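Local coordinates for dextranase (Pseudarthrobacter oxydans, PDB 6NZS), which hydrolyses internal alpha-1,6-glucosidic linkages of dextran and belongs to glycoside hydrolase family 49, at residues E227-F232 / V251-L256; A245-N250 / G264-L269. All blocks are in the same frame, centred on the assembly; numbering follows the deposited sequence.

Interaction 1: E227-F232 / V251-L256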
# COMPACT_ATOMS: atom_id res chain seq x y z
N GLU A 227 -17.77 -26.66 -4.14
CA GLU A 227 -16.48 -27.18 -3.72
C GLU A 227 -15.88 -26.32 -2.61
O GLU A 227 -16.39 -25.25 -2.26
CB GLU A 227 -15.53 -27.26 -4.92
CG GLU A 227 -15.90 -28.32 -5.95
CD GLU A 227 -16.91 -27.84 -6.99
OE1 GLU A 227 -17.37 -26.68 -6.91
OE2 GLU A 227 -17.24 -28.63 -7.90
N GLU A 228 -14.78 -26.81 -2.04
CA GLU A 228 -14.13 -26.14 -0.92
C GLU A 228 -13.09 -25.11 -1.36
O GLU A 228 -12.77 -24.21 -0.58
CB GLU A 228 -13.41 -27.17 -0.05
CG GLU A 228 -14.33 -28.13 0.69
CD GLU A 228 -13.53 -29.20 1.41
OE1 GLU A 228 -13.12 -30.17 0.75
OE2 GLU A 228 -13.29 -29.05 2.62
N ILE A 229 -12.56 -25.25 -2.57
CA ILE A 229 -11.44 -24.46 -3.04
C ILE A 229 -11.76 -23.97 -4.44
O ILE A 229 -12.22 -24.75 -5.29
CB ILE A 229 -10.15 -25.31 -3.08
CG1 ILE A 229 -9.82 -25.84 -1.68
CG2 ILE A 229 -8.98 -24.52 -3.68
CD1 ILE A 229 -8.86 -27.01 -1.70
N ILE A 230 -11.52 -22.69 -4.70
CA ILE A 230 -11.63 -22.13 -6.04
C ILE A 230 -10.21 -21.84 -6.51
O ILE A 230 -9.50 -21.04 -5.88
CB ILE A 230 -12.51 -20.87 -6.08
CG1 ILE A 230 -13.91 -21.19 -5.54
CG2 ILE A 230 -12.59 -20.34 -7.51
CD1 ILE A 230 -14.78 -19.97 -5.32
N TYR A 231 -9.80 -22.49 -7.59
CA TYR A 231 -8.41 -22.49 -8.06
C TYR A 231 -8.40 -21.87 -9.45
O TYR A 231 -8.94 -22.45 -10.40
CB TYR A 231 -7.93 -23.94 -8.12
CG TYR A 231 -6.46 -24.17 -8.44
CD1 TYR A 231 -5.90 -23.74 -9.63
CD2 TYR A 231 -5.65 -24.86 -7.54
CE1 TYR A 231 -4.57 -23.97 -9.92
CE2 TYR A 231 -4.32 -25.09 -7.82
CZ TYR A 231 -3.79 -24.64 -9.01
OH TYR A 231 -2.45 -24.88 -9.30
N PHE A 232 -7.79 -20.69 -9.57
CA PHE A 232 -7.68 -20.01 -10.86
C PHE A 232 -6.35 -20.38 -11.49
O PHE A 232 -5.28 -19.95 -11.02
CB PHE A 232 -7.78 -18.49 -10.69
CG PHE A 232 -9.16 -18.01 -10.35
CD1 PHE A 232 -9.57 -17.91 -9.03
CD2 PHE A 232 -10.04 -17.62 -11.35
CE1 PHE A 232 -10.84 -17.46 -8.71
CE2 PHE A 232 -11.32 -17.15 -11.04
CZ PHE A 232 -11.71 -17.07 -9.72
N VAL A 251 -16.66 -22.68 0.85
CA VAL A 251 -15.40 -22.23 0.27
C VAL A 251 -14.47 -21.74 1.37
O VAL A 251 -14.79 -20.79 2.10
CB VAL A 251 -15.63 -21.14 -0.78
CG1 VAL A 251 -14.29 -20.65 -1.32
CG2 VAL A 251 -16.50 -21.68 -1.91
N LYS A 252 -13.30 -22.37 1.48
CA LYS A 252 -12.32 -22.00 2.49
C LYS A 252 -11.04 -21.44 1.89
O LYS A 252 -10.18 -20.96 2.63
CB LYS A 252 -11.97 -23.21 3.37
CG LYS A 252 -11.29 -24.35 2.61
CD LYS A 252 -11.11 -25.61 3.45
CE LYS A 252 -10.25 -26.63 2.70
NZ LYS A 252 -10.11 -27.92 3.43
N TRP A 253 -10.89 -21.49 0.57
CA TRP A 253 -9.61 -21.16 -0.06
C TRP A 253 -9.87 -20.65 -1.46
O TRP A 253 -10.55 -21.32 -2.25
CB TRP A 253 -8.75 -22.42 -0.12
CG TRP A 253 -7.27 -22.25 -0.37
CD1 TRP A 253 -6.63 -21.17 -0.93
CD2 TRP A 253 -6.26 -23.20 -0.07
NE1 TRP A 253 -5.28 -21.40 -0.98
CE2 TRP A 253 -5.02 -22.65 -0.45
CE3 TRP A 253 -6.27 -24.48 0.51
CZ2 TRP A 253 -3.81 -23.32 -0.29
CZ3 TRP A 253 -5.08 -25.15 0.67
CH2 TRP A 253 -3.86 -24.57 0.27
N VAL A 254 -9.34 -19.47 -1.78
CA VAL A 254 -9.26 -18.96 -3.15
C VAL A 254 -7.79 -18.89 -3.52
O VAL A 254 -6.99 -18.29 -2.79
CB VAL A 254 -9.95 -17.59 -3.28
CG1 VAL A 254 -9.63 -16.97 -4.64
CG2 VAL A 254 -11.45 -17.74 -3.09
N TYR A 255 -7.42 -19.52 -4.63
CA TYR A 255 -6.04 -19.59 -5.07
C TYR A 255 -5.92 -18.95 -6.45
O TYR A 255 -6.64 -19.32 -7.38
CB TYR A 255 -5.55 -21.05 -5.13
CG TYR A 255 -4.13 -21.15 -5.63
CD1 TYR A 255 -3.07 -20.70 -4.85
CD2 TYR A 255 -3.85 -21.65 -6.88
CE1 TYR A 255 -1.76 -20.76 -5.31
CE2 TYR A 255 -2.53 -21.73 -7.35
CZ TYR A 255 -1.50 -21.27 -6.56
OH TYR A 255 -0.20 -21.33 -7.02
N LEU A 256 -5.00 -18.00 -6.58
CA LEU A 256 -4.70 -17.33 -7.85
C LEU A 256 -3.31 -17.78 -8.26
O LEU A 256 -2.31 -17.34 -7.67
CB LEU A 256 -4.75 -15.81 -7.70
CG LEU A 256 -5.98 -15.17 -7.05
CD1 LEU A 256 -5.87 -13.66 -7.13
CD2 LEU A 256 -7.25 -15.64 -7.72
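E228 O receives the backbone N of K252 at 2.8 Å and a weak, longer second bond from W253 N. From there two parallel strands, 229-232 and 253-256, run 4.8 Å apart between axes and exchange backbone bonds in register. I230 bonds across with both its backbone N and its backbone O: N donates to W253 O (3.0 Å), and O accepts Y255 N (2.9 Å). F232 N then closes the series on Y255 O at 2.8 Å.

The charged ends meet outside the strands. K252 CG sits between its own backbone N and carbonyl carbon (chi1 64°), and the extended chain carries NZ to E228 OE2, a long salt bridge of 3.5 Å. The ammonium is held more firmly by S208 O, so E228 is its secondary partner. W253 NE1 is satisfied by T279 OG1 on the next strand.

Between these polar points aromatic and aliphatic groups meet across the strands. Y255 turns its edge to the face of Y231, with CD2 lying over the centre of that ring, 3.5 Å above its plane; the planes are inclined at 53°. On the face shared by I230, V254, F232 and L256, the L256 methyl CD2 reaches F232 CD1 at 3.5 Å, while Y255 O lies in the plane of the F232 ring at its edge. Parallel strands one coil apart, in register, with residues such as Y231 and Y255 stacked on each other, are characteristic of the right-handed parallel beta-helix of the pectate-lyase-like superfamily, to which this domain belongs.

Interaction 2: A245-N250 / G264-L269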
# COMPACT_ATOMS: atom_id res chain seq x y z
N ALA A 245 -17.83 -11.77 -6.31
CA ALA A 245 -18.08 -13.12 -5.82
C ALA A 245 -18.39 -13.08 -4.33
O ALA A 245 -17.53 -12.75 -3.51
CB ALA A 245 -16.86 -14.00 -6.10
N VAL A 246 -19.62 -13.42 -3.98
CA VAL A 246 -20.05 -13.55 -2.59
C VAL A 246 -20.12 -15.04 -2.31
O VAL A 246 -21.03 -15.73 -2.79
CB VAL A 246 -21.40 -12.85 -2.36
CG1 VAL A 246 -21.85 -13.00 -0.91
CG2 VAL A 246 -21.30 -11.37 -2.75
N LEU A 247 -19.14 -15.55 -1.57
CA LEU A 247 -18.80 -16.97 -1.56
C LEU A 247 -19.65 -17.74 -0.55
O LEU A 247 -19.93 -17.24 0.55
CB LEU A 247 -17.32 -17.16 -1.23
CG LEU A 247 -16.36 -16.55 -2.27
CD1 LEU A 247 -14.91 -16.64 -1.82
CD2 LEU A 247 -16.54 -17.20 -3.63
N PRO A 248 -20.01 -18.96 -0.94
CA PRO A 248 -20.85 -19.81 -0.08
C PRO A 248 -20.04 -20.42 1.06
O PRO A 248 -18.80 -20.37 1.06
CB PRO A 248 -21.34 -20.90 -1.06
CG PRO A 248 -20.27 -20.98 -2.09
CD PRO A 248 -19.76 -19.57 -2.25
N PRO A 249 -20.71 -21.00 2.06
CA PRO A 249 -20.01 -21.37 3.30
C PRO A 249 -18.99 -22.48 3.12
O PRO A 249 -18.10 -22.62 3.96
CB PRO A 249 -21.14 -21.78 4.25
CG PRO A 249 -22.30 -22.07 3.36
CD PRO A 249 -22.17 -21.19 2.17
N ASN A 250 -19.10 -23.27 2.06
CA ASN A 250 -18.17 -24.37 1.81
C ASN A 250 -16.78 -23.89 1.38
O ASN A 250 -15.82 -24.64 1.54
CB ASN A 250 -18.78 -25.28 0.74
CG ASN A 250 -19.56 -24.50 -0.32
OD1 ASN A 250 -20.72 -24.11 -0.10
ND2 ASN A 250 -18.93 -24.28 -1.49
N GLY A 264 -12.10 -8.71 -10.64
CA GLY A 264 -13.18 -9.00 -9.71
C GLY A 264 -12.77 -8.73 -8.27
O GLY A 264 -11.81 -8.02 -8.01
N ALA A 265 -13.56 -9.29 -7.35
CA ALA A 265 -13.40 -9.09 -5.92
C ALA A 265 -14.10 -10.25 -5.21
O ALA A 265 -14.95 -10.92 -5.80
CB ALA A 265 -13.99 -7.76 -5.46
N PHE A 266 -13.72 -10.49 -3.96
CA PHE A 266 -14.21 -11.65 -3.23
C PHE A 266 -14.72 -11.23 -1.86
O PHE A 266 -14.05 -10.48 -1.14
CB PHE A 266 -13.12 -12.71 -3.04
CG PHE A 266 -12.73 -13.41 -4.31
CD1 PHE A 266 -13.51 -14.43 -4.81
CD2 PHE A 266 -11.59 -13.04 -4.99
CE1 PHE A 266 -13.16 -15.08 -5.98
CE2 PHE A 266 -11.23 -13.68 -6.17
CZ PHE A 266 -12.02 -14.70 -6.66
N ARG A 267 -15.89 -11.74 -1.50
CA ARG A 267 -16.41 -11.59 -0.15
C ARG A 267 -16.71 -12.97 0.40
O ARG A 267 -17.48 -13.73 -0.21
CB ARG A 267 -17.69 -10.75 -0.14
CG ARG A 267 -18.35 -10.76 1.23
CD ARG A 267 -19.44 -9.73 1.35
NE ARG A 267 -20.04 -9.77 2.68
CZ ARG A 267 -21.08 -9.04 3.05
NH1 ARG A 267 -21.65 -8.21 2.18
NH2 ARG A 267 -21.57 -9.15 4.28
N PHE A 268 -16.10 -13.29 1.53
CA PHE A 268 -16.46 -14.50 2.28
C PHE A 268 -17.58 -14.06 3.21
O PHE A 268 -17.34 -13.54 4.30
CB PHE A 268 -15.26 -15.05 3.03
CG PHE A 268 -14.22 -15.71 2.15
CD1 PHE A 268 -13.31 -14.95 1.43
CD2 PHE A 268 -14.14 -17.09 2.08
CE1 PHE A 268 -12.34 -15.56 0.65
CE2 PHE A 268 -13.17 -17.71 1.30
CZ PHE A 268 -12.27 -16.94 0.58
N LEU A 269 -18.82 -14.26 2.76
CA LEU A 269 -19.99 -13.77 3.48
C LEU A 269 -20.18 -14.50 4.80
O LEU A 269 -20.63 -13.89 5.78
CB LEU A 269 -21.22 -13.95 2.60
CG LEU A 269 -22.59 -13.67 3.21
CD1 LEU A 269 -22.87 -12.19 3.20
CD2 LEU A 269 -23.66 -14.42 2.44
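L247 lays its methyl CD1 on the face of the F268 ring, over its centre and 3.5 Å above the plane, a CH-pi contact whose line to the centroid leans 12° from the ring normal. Followed outward, the leucine first skirts the neighbouring backbone: CB lies 3.6 Å from R267 O, and CG remains beside the same oxygen. CG is anti to its own carbonyl carbon (chi1 -63°), and CD1 continues anti to CA (chi2 174°), which carries that methyl over the phenyl ring. CD1 also comes to 4.0 Å from F266 CD1, so one methyl touches both aromatic residues, whereas the other methyl, CD2, turns to I230.

Beside it A245 CB packs against F266 CD1 at 3.6 Å. V246, on the reverse face of the strand, puts CG1 against L269 CB. R267, on the same face as V246, extends its chain to touch Q317.

Three backbone bonds join the two segments in parallel register. A245 N donates to A265 O, A245 O takes R267 N, and R267 O takes L247 N at 2.8 Å.

Beyond the segments F268 stacks on F318 of the adjoining strand and meets Y276, so its ring links L247 with an aromatic cluster. An alanine here would probably leave L247 CD1 without the ring face it rests on and F318 without its stacking partner. Parallel strands one coil apart, with apolar and aromatic side chains stacked on the buried face, are characteristic of the parallel beta-helix, here at the edge strand of a four-stranded sheet.

The segments alternate along the chain: 227-232, 245-250, 251-256, then 264-269. Residues 245-256 run without a break from interaction 2 into interaction 1. Each interaction pairs a strand with its counterpart one coil later, 229-232 with 253-256 in one sheet of the solenoid and 245-247 with 266-268 in another. Their centres lie 10 Å apart, about 25 and 23 Å from the centre of the chain. The two sheets meet through their inward side chains, F232 against F266 and I230 against L247, and N250 ND2 reaches E227 O at 2.8 Å. Together they form part of the packed interior of the early coils of the beta-helix.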